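Local coordinates for walker-Type ATPase (Pyrococcus abyssi, PDB 2QEN), which binds ADP with magnesium and probably acts as a Walker-type P-loop ATPase, although its biological role is unknown, at residues Q89-K94 / G128-A133; P282-I287 / E322-M327; N328-E333 / Y337-P342. The protein carries 1 engineered substitution. All coordinates share one frame; numbering follows the deposited sequence.

How the interactions relate
Interaction 1 lies in the ATPase domain, whereas interactions 2 and 3 share the winged helix-turn-helix region on the opposite side of the chain's centre. The centre of interaction 1 is about 40 Å from that of interaction 2 and 38 Å from that of interaction 3, and it is remote from the annotated sites. The other two have centres about 10 Å apart and touch: K325 NZ and E332 OE1 form a salt bridge of 2.8 Å, and W329 N approaches L324 O at 2.9 Å, a probable hydrogen bond. Interaction 3 comes nearest the nucleotide, with the N328 side chain about 9 Å from bound ADP and that of W329 about 6 Å from the side chain of the ADP-binding R41.

Interaction 1 (Q89-K94 / G128-A133); sequences QKFQSK and GEFIVA
The backbone of F130, whose ring meets F91 across this contact, hydrogen-bonds with N164 and K166, and K166 lies in the neighbouring strand 165-171. No hydrogen bond joins 89-94 to 128-133 themselves, and the link between them is purely aromatic. The F91 ring reaches F130 with its far end, CZ lying 3.5 Å from F130 CE1. The next atom of the same rim, F91 CE2, is 3.7 Å from F130 CE1, so a single carbon of F130 receives both. Relative to the F130 ring, CZ and CE2 arrive at the edge, close to its plane. The planes are inclined at 59° and the ring centroids stand 5.8 Å apart, values that fit neither a stack nor a T-shaped pair.

Both rings point across the gap because each CG is anti to its own backbone N (chi1 -154° in F91, -169° in F130). The backbones stay apart, F91 CA and F130 CA being 12.0 Å from each other, and the two rings span the distance; the buried surface is correspondingly small, 68 Å². Other groups complete the apolar setting: L120 and L123 of helix 113-127, I85 and L165 pack on F130, while P56 and I97 touch F91 and the F95 ring meets it. The contact thus joins helix 88-95 to the start of strand 130-135. That strand ends, away from this contact, at D135, which with E136 has been seen to bind magnesium in this protein, and it is an inner strand of the parallel sheet of a P-loop NTPase fold.

Interaction 2 (P282-I287 / E322-M327); sequences PRYVDI and ENLKKM
Y284 and I287 of helix 282-292 pack against N323 and L324 of helix 314-326 inside the winged helix-turn-helix domain. The short axes approach to 11.2 Å and cross at -77°, so the two helices meet nearly at right angles and share a compact patch of 221 Å² centred on Y284 and L324, whose CA atoms are the nearest pair at 7.5 Å.

The Y284 side chain can be followed outward. Its CB points toward 322-327, and chi1 of -76° sets CG beside the backbone N and anti to the carbonyl carbon, directing the ring across the gap. CG touches the L324 methyl CD1 loosely. CD1 makes the closest apolar approach, 3.5 Å from L324 CD1, and also nears L324 CD2. Further along the same side of the ring, CE1 lies between the two residues, 4.0 Å from N323 CB and hardly farther from L324 CD1. At the tip, Y284 OH donates a weak hydrogen bond to N323 OD1 at 3.0 Å. The ring and the amide are turned 45° from each other. The hydroxyl's strongest polar partner is NH2 of R280, at the end of helix 255-280, so the hydroxyl has partners on two helices, the N323 one weak.

Each helix also carries an internal ion pair: K325 NZ meets E322 OE2 at 2.7 Å, while R283 NH1 lies 3.2 Å from D286 OD2 and approaches from above that carboxylate's plane. Between the helices, L324 divides its branches. As it slides past Y284 in the opposite direction, CD1 lies obliquely beside the tyrosine ring, while CD2 lies 3.8 Å from I287 CG2.

Interaction 3 (N328-E333 / Y337-P342); sequences NWIVEE and YKIADP
The beta hairpin of the winged helix-turn-helix domain, its wing, is built here from strands 330-333 and 336-339, with V331 and K338 as its hydrogen-bonded antiparallel pair. Their bonds are reciprocal: V331 N to K338 O at 2.9 Å and K338 N to V331 O at 2.8 Å. Past the strand end the pairing continues from A340 N to W329 O, 2.9 Å. The same W329 oxygen accepts a hydrogen from a water at 3.0 Å, and that water accepts from D341 N, bridging the two segments. D341 then caps helix 342-348, its OD1 bonding to V343 N.

On one face E332 and Y337 run side by side in the same direction, E332 CD being 3.6 Å from Y337 CE1 with the carboxylate and ring planes 38° apart. A second water, in plane at the edge of the Y337 ring, accepts from Y337 OH and donates to E332 OE1 at 3.1 Å. The other face carries V331 and K338. The K338 chain bends at its chi2 torsion (-101°) and then extends to E333, its NZ making a weak hydrogen bond of 3.3 Å to E333 O. At the non-hydrogen-bonded pair I330 and I339 the side chains diverge, yet their CD1 atoms meet at 3.5 Å, tighter than usual.

The main-chain bonds therefore fix the register, while charge plays a lesser part across the strands: E333 OE1 and K338 NZ stay beyond salt-bridge range, and E332 OE1 pairs instead with K325 NZ of helix 314-326. That lysine also serves E322, so it probably offsets part of the charge of both carboxylates while tying the wing to its helix.

Interaction 1 (Q89-K94 / G128-A133)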
# COMPACT_ATOMS: atom_id res chain seq x y z
N GLN A 89 27.76 5.45 3.12
CA GLN A 89 28.48 6.72 3.18
C GLN A 89 27.63 7.91 2.71
O GLN A 89 27.77 9.02 3.23
CB GLN A 89 29.78 6.64 2.38
CG GLN A 89 30.93 6.01 3.13
CD GLN A 89 32.16 5.85 2.27
OE1 GLN A 89 32.21 4.99 1.39
NE2 GLN A 89 33.17 6.69 2.51
N LYS A 90 26.76 7.67 1.74
CA LYS A 90 25.78 8.65 1.29
C LYS A 90 24.81 9.01 2.43
O LYS A 90 24.48 10.19 2.62
CB LYS A 90 25.01 8.13 0.08
CG LYS A 90 24.08 9.15 -0.57
CD LYS A 90 23.26 8.54 -1.69
CE LYS A 90 22.63 9.64 -2.54
NZ LYS A 90 21.77 9.07 -3.63
N PHE A 91 24.37 7.99 3.17
CA PHE A 91 23.49 8.14 4.33
C PHE A 91 24.15 8.95 5.45
O PHE A 91 23.56 9.89 5.98
CB PHE A 91 23.10 6.76 4.86
CG PHE A 91 21.80 6.73 5.58
CD1 PHE A 91 20.60 6.62 4.88
CD2 PHE A 91 21.76 6.80 6.97
CE1 PHE A 91 19.38 6.60 5.55
CE2 PHE A 91 20.54 6.78 7.65
CZ PHE A 91 19.35 6.68 6.93
N GLN A 92 25.38 8.56 5.78
CA GLN A 92 26.20 9.23 6.78
C GLN A 92 26.50 10.68 6.41
O GLN A 92 26.62 11.53 7.28
CB GLN A 92 27.52 8.48 6.96
CG GLN A 92 27.38 7.13 7.64
CD GLN A 92 28.68 6.35 7.68
OE1 GLN A 92 29.36 6.19 6.66
NE2 GLN A 92 29.02 5.83 8.85
N SER A 93 26.65 10.96 5.11
CA SER A 93 26.88 12.33 4.65
C SER A 93 25.60 13.17 4.78
O SER A 93 25.66 14.32 5.19
CB SER A 93 27.42 12.33 3.22
OG SER A 93 27.38 13.64 2.65
N LYS A 94 24.46 12.57 4.43
CA LYS A 94 23.17 13.26 4.47
C LYS A 94 22.71 13.56 5.90
O LYS A 94 22.26 14.66 6.20
CB LYS A 94 22.09 12.43 3.75
CG LYS A 94 20.77 13.17 3.53
CD LYS A 94 19.67 12.23 3.09
CE LYS A 94 18.53 12.98 2.40
NZ LYS A 94 17.43 12.05 1.96
N GLY A 128 18.54 9.94 17.25
CA GLY A 128 17.29 10.18 17.96
C GLY A 128 16.37 9.00 17.74
O GLY A 128 15.88 8.38 18.69
N GLU A 129 16.21 8.65 16.46
CA GLU A 129 15.27 7.64 15.98
C GLU A 129 15.73 7.14 14.62
O GLU A 129 16.19 7.94 13.79
CB GLU A 129 13.92 8.33 15.77
CG GLU A 129 12.72 7.46 15.91
CD GLU A 129 11.51 8.27 16.29
OE1 GLU A 129 10.92 8.92 15.40
OE2 GLU A 129 11.15 8.25 17.49
N PHE A 130 15.58 5.84 14.39
CA PHE A 130 15.73 5.27 13.05
C PHE A 130 14.46 4.51 12.64
O PHE A 130 13.91 3.72 13.42
CB PHE A 130 16.99 4.39 12.96
CG PHE A 130 17.33 3.98 11.55
CD1 PHE A 130 18.08 4.80 10.74
CD2 PHE A 130 16.86 2.76 11.03
CE1 PHE A 130 18.38 4.43 9.43
CE2 PHE A 130 17.17 2.37 9.72
CZ PHE A 130 17.94 3.21 8.92
N ILE A 131 14.00 4.75 11.41
CA ILE A 131 12.79 4.10 10.91
C ILE A 131 13.08 2.92 9.96
O ILE A 131 13.85 3.05 9.01
CB ILE A 131 11.80 5.10 10.23
CG1 ILE A 131 11.43 6.25 11.19
CG2 ILE A 131 10.52 4.38 9.70
CD1 ILE A 131 11.11 7.57 10.46
N VAL A 132 12.44 1.78 10.23
CA VAL A 132 12.41 0.67 9.29
C VAL A 132 10.98 0.52 8.82
O VAL A 132 10.09 0.27 9.62
CB VAL A 132 12.91 -0.67 9.90
CG1 VAL A 132 12.88 -1.79 8.82
CG2 VAL A 132 14.30 -0.51 10.46
N ALA A 133 10.76 0.71 7.52
CA ALA A 133 9.43 0.59 6.93
C ALA A 133 9.29 -0.60 6.00
O ALA A 133 10.13 -0.83 5.12
CB ALA A 133 9.04 1.87 6.22

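Interaction 2 (P282-I287 / E322-M327)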
# COMPACT_ATOMS: atom_id res chain seq x y z
N PRO A 282 -12.15 -18.77 -9.68
CA PRO A 282 -12.88 -17.99 -10.69
C PRO A 282 -14.03 -17.22 -10.06
O PRO A 282 -14.40 -16.13 -10.54
CB PRO A 282 -13.43 -19.06 -11.64
CG PRO A 282 -12.55 -20.26 -11.43
CD PRO A 282 -12.13 -20.22 -10.00
N ARG A 283 -14.59 -17.79 -8.99
CA ARG A 283 -15.65 -17.17 -8.20
C ARG A 283 -15.38 -15.72 -7.77
O ARG A 283 -16.27 -14.88 -7.85
CB ARG A 283 -15.95 -18.04 -6.97
CG ARG A 283 -17.25 -18.84 -7.04
CD ARG A 283 -17.70 -19.14 -8.46
NE ARG A 283 -17.15 -20.41 -8.86
CZ ARG A 283 -16.72 -20.71 -10.08
NH1 ARG A 283 -16.77 -19.83 -11.08
NH2 ARG A 283 -16.23 -21.91 -10.29
N TYR A 284 -14.17 -15.43 -7.31
CA TYR A 284 -13.79 -14.07 -6.89
C TYR A 284 -14.12 -13.02 -7.95
O TYR A 284 -14.71 -12.01 -7.64
CB TYR A 284 -12.30 -13.97 -6.56
CG TYR A 284 -11.89 -14.56 -5.23
CD1 TYR A 284 -12.54 -14.20 -4.05
CD2 TYR A 284 -10.81 -15.44 -5.14
CE1 TYR A 284 -12.14 -14.72 -2.82
CE2 TYR A 284 -10.41 -15.97 -3.93
CZ TYR A 284 -11.08 -15.62 -2.77
OH TYR A 284 -10.69 -16.15 -1.56
N VAL A 285 -13.72 -13.29 -9.19
CA VAL A 285 -13.94 -12.34 -10.29
C VAL A 285 -15.42 -12.25 -10.69
O VAL A 285 -15.91 -11.17 -11.02
CB VAL A 285 -13.06 -12.66 -11.51
CG1 VAL A 285 -13.22 -11.58 -12.57
CG2 VAL A 285 -11.61 -12.76 -11.09
N ASP A 286 -16.10 -13.39 -10.65
CA ASP A 286 -17.55 -13.47 -10.86
C ASP A 286 -18.31 -12.58 -9.86
O ASP A 286 -19.24 -11.88 -10.24
CB ASP A 286 -18.04 -14.92 -10.74
CG ASP A 286 -17.69 -15.78 -11.97
OD1 ASP A 286 -17.21 -15.26 -13.00
OD2 ASP A 286 -17.93 -17.01 -11.91
N ILE A 287 -17.91 -12.65 -8.59
CA ILE A 287 -18.55 -11.88 -7.52
C ILE A 287 -18.29 -10.38 -7.71
O ILE A 287 -19.20 -9.56 -7.57
CB ILE A 287 -18.09 -12.37 -6.12
CG1 ILE A 287 -18.58 -13.80 -5.86
CG2 ILE A 287 -18.56 -11.42 -5.03
CD1 ILE A 287 -18.02 -14.45 -4.57
N GLU A 322 -15.86 -12.16 2.53
CA GLU A 322 -14.95 -11.77 3.61
C GLU A 322 -13.50 -11.61 3.15
O GLU A 322 -12.85 -10.63 3.52
CB GLU A 322 -15.06 -12.75 4.79
CG GLU A 322 -16.12 -12.40 5.86
CD GLU A 322 -17.29 -11.49 5.40
OE1 GLU A 322 -18.22 -11.95 4.67
OE2 GLU A 322 -17.28 -10.32 5.82
N ASN A 323 -13.02 -12.55 2.35
CA ASN A 323 -11.68 -12.47 1.75
C ASN A 323 -11.48 -11.24 0.84
O ASN A 323 -10.48 -10.55 0.93
CB ASN A 323 -11.36 -13.75 0.98
CG ASN A 323 -11.08 -14.93 1.89
OD1 ASN A 323 -10.98 -16.07 1.43
ND2 ASN A 323 -10.93 -14.67 3.19
N LEU A 324 -12.46 -11.00 -0.02
CA LEU A 324 -12.51 -9.83 -0.89
C LEU A 324 -12.45 -8.51 -0.12
O LEU A 324 -11.78 -7.56 -0.55
CB LEU A 324 -13.80 -9.90 -1.72
CG LEU A 324 -13.78 -10.20 -3.23
CD1 LEU A 324 -12.43 -10.72 -3.83
CD2 LEU A 324 -15.00 -11.01 -3.66
N LYS A 325 -13.13 -8.46 1.02
CA LYS A 325 -13.04 -7.33 1.95
C LYS A 325 -11.66 -7.16 2.59
O LYS A 325 -11.13 -6.03 2.68
CB LYS A 325 -14.10 -7.48 3.05
CG LYS A 325 -15.55 -7.25 2.58
CD LYS A 325 -16.57 -7.87 3.57
CE LYS A 325 -16.77 -7.04 4.83
NZ LYS A 325 -17.77 -7.64 5.80
N LYS A 326 -11.07 -8.28 3.04
CA LYS A 326 -9.74 -8.32 3.66
C LYS A 326 -8.63 -7.95 2.67
O LYS A 326 -7.59 -7.41 3.06
CB LYS A 326 -9.44 -9.71 4.21
CG LYS A 326 -10.24 -10.12 5.45
CD LYS A 326 -9.89 -11.56 5.83
CE LYS A 326 -10.78 -12.11 6.95
NZ LYS A 326 -10.12 -11.92 8.27
N MET A 327 -8.85 -8.29 1.41
CA MET A 327 -7.96 -7.91 0.32
C MET A 327 -8.24 -6.47 -0.12
O MET A 327 -7.52 -5.93 -0.95
CB MET A 327 -8.15 -8.87 -0.88
CG MET A 327 -7.26 -10.12 -0.87
SD MET A 327 -7.83 -11.30 -2.14
CE MET A 327 -6.31 -11.69 -2.96

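Interaction 3 (N328-E333 / Y337-P342)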
# COMPACT_ATOMS: atom_id res chain seq x y z
N ASN A 328 -9.32 -5.88 0.40
CA ASN A 328 -9.73 -4.52 0.06
C ASN A 328 -10.18 -4.31 -1.40
O ASN A 328 -10.08 -3.19 -1.93
CB ASN A 328 -8.62 -3.52 0.42
CG ASN A 328 -9.11 -2.37 1.27
OD1 ASN A 328 -10.31 -2.22 1.52
ND2 ASN A 328 -8.17 -1.55 1.73
N TRP A 329 -10.67 -5.37 -2.05
CA TRP A 329 -11.31 -5.20 -3.38
C TRP A 329 -12.64 -4.50 -3.17
O TRP A 329 -13.09 -3.72 -4.02
CB TRP A 329 -11.53 -6.54 -4.09
CG TRP A 329 -10.27 -7.09 -4.70
CD1 TRP A 329 -9.42 -7.99 -4.15
CD2 TRP A 329 -9.72 -6.76 -5.99
NE1 TRP A 329 -8.38 -8.25 -5.00
CE2 TRP A 329 -8.53 -7.51 -6.14
CE3 TRP A 329 -10.12 -5.92 -7.03
CZ2 TRP A 329 -7.73 -7.45 -7.28
CZ3 TRP A 329 -9.32 -5.84 -8.17
CH2 TRP A 329 -8.14 -6.61 -8.29
N ILE A 330 -13.21 -4.75 -1.99
CA ILE A 330 -14.59 -4.43 -1.70
C ILE A 330 -14.77 -3.82 -0.31
O ILE A 330 -14.05 -4.15 0.63
CB ILE A 330 -15.45 -5.72 -1.90
CG1 ILE A 330 -16.38 -5.56 -3.06
CG2 ILE A 330 -16.13 -6.25 -0.65
CD1 ILE A 330 -15.79 -6.16 -4.22
N VAL A 331 -15.72 -2.90 -0.21
CA VAL A 331 -16.23 -2.42 1.06
C VAL A 331 -17.69 -2.90 1.23
O VAL A 331 -18.47 -2.91 0.25
CB VAL A 331 -16.15 -0.86 1.15
CG1 VAL A 331 -16.49 -0.39 2.52
CG2 VAL A 331 -14.74 -0.36 0.81
N GLU A 332 -18.04 -3.32 2.44
CA GLU A 332 -19.43 -3.54 2.83
C GLU A 332 -19.88 -2.42 3.75
O GLU A 332 -19.33 -2.25 4.84
CB GLU A 332 -19.65 -4.90 3.51
CG GLU A 332 -21.11 -5.12 3.96
CD GLU A 332 -21.37 -6.49 4.60
OE1 GLU A 332 -20.40 -7.22 4.94
OE2 GLU A 332 -22.58 -6.84 4.76
N GLU A 333 -20.88 -1.65 3.31
CA GLU A 333 -21.43 -0.56 4.12
C GLU A 333 -22.94 -0.49 3.97
O GLU A 333 -23.46 -0.78 2.91
CB GLU A 333 -20.84 0.77 3.67
CG GLU A 333 -19.48 1.09 4.25
CD GLU A 333 -18.85 2.34 3.65
OE1 GLU A 333 -19.01 2.57 2.43
OE2 GLU A 333 -18.19 3.07 4.42
N TYR A 337 -22.62 -4.06 -0.65
CA TYR A 337 -21.25 -4.19 -1.17
C TYR A 337 -20.94 -3.19 -2.27
O TYR A 337 -21.79 -2.89 -3.12
CB TYR A 337 -20.97 -5.61 -1.67
CG TYR A 337 -21.34 -6.66 -0.66
CD1 TYR A 337 -20.51 -6.92 0.43
CD2 TYR A 337 -22.54 -7.37 -0.77
CE1 TYR A 337 -20.85 -7.87 1.36
CE2 TYR A 337 -22.89 -8.34 0.17
CZ TYR A 337 -22.03 -8.58 1.23
OH TYR A 337 -22.34 -9.52 2.18
N LYS A 338 -19.74 -2.64 -2.22
CA LYS A 338 -19.22 -1.86 -3.35
C LYS A 338 -17.76 -2.11 -3.64
O LYS A 338 -16.96 -2.38 -2.73
CB LYS A 338 -19.50 -0.34 -3.24
CG LYS A 338 -19.60 0.24 -1.86
CD LYS A 338 -21.07 0.43 -1.48
CE LYS A 338 -21.24 0.71 0.00
NZ LYS A 338 -22.65 1.10 0.32
N ILE A 339 -17.41 -2.01 -4.91
CA ILE A 339 -16.01 -2.02 -5.31
C ILE A 339 -15.34 -0.81 -4.62
O ILE A 339 -15.82 0.33 -4.72
CB ILE A 339 -15.85 -1.97 -6.85
CG1 ILE A 339 -16.71 -3.04 -7.54
CG2 ILE A 339 -14.39 -2.05 -7.27
CD1 ILE A 339 -16.44 -4.49 -7.17
N ALA A 340 -14.25 -1.08 -3.91
CA ALA A 340 -13.51 -0.07 -3.17
C ALA A 340 -12.98 1.07 -4.06
O ALA A 340 -13.01 2.23 -3.66
CB ALA A 340 -12.37 -0.72 -2.38
N ASP A 341 -12.48 0.71 -5.24
CA ASP A 341 -11.98 1.67 -6.24
C ASP A 341 -12.98 1.76 -7.41
O ASP A 341 -13.20 0.78 -8.10
CB ASP A 341 -10.59 1.21 -6.74
CG ASP A 341 -9.98 2.14 -7.80
OD1 ASP A 341 -10.67 3.05 -8.34
OD2 ASP A 341 -8.78 1.96 -8.12
N PRO A 342 -13.58 2.95 -7.63
CA PRO A 342 -14.60 3.14 -8.68
C PRO A 342 -14.11 2.90 -10.11
O PRO A 342 -14.91 2.59 -10.99
CB PRO A 342 -14.99 4.62 -8.51
CG PRO A 342 -13.84 5.23 -7.83
CD PRO A 342 -13.34 4.19 -6.88
O HOH W 1 -11.29 -1.92 -5.68
O HOH W 2 -20.75 -10.18 4.02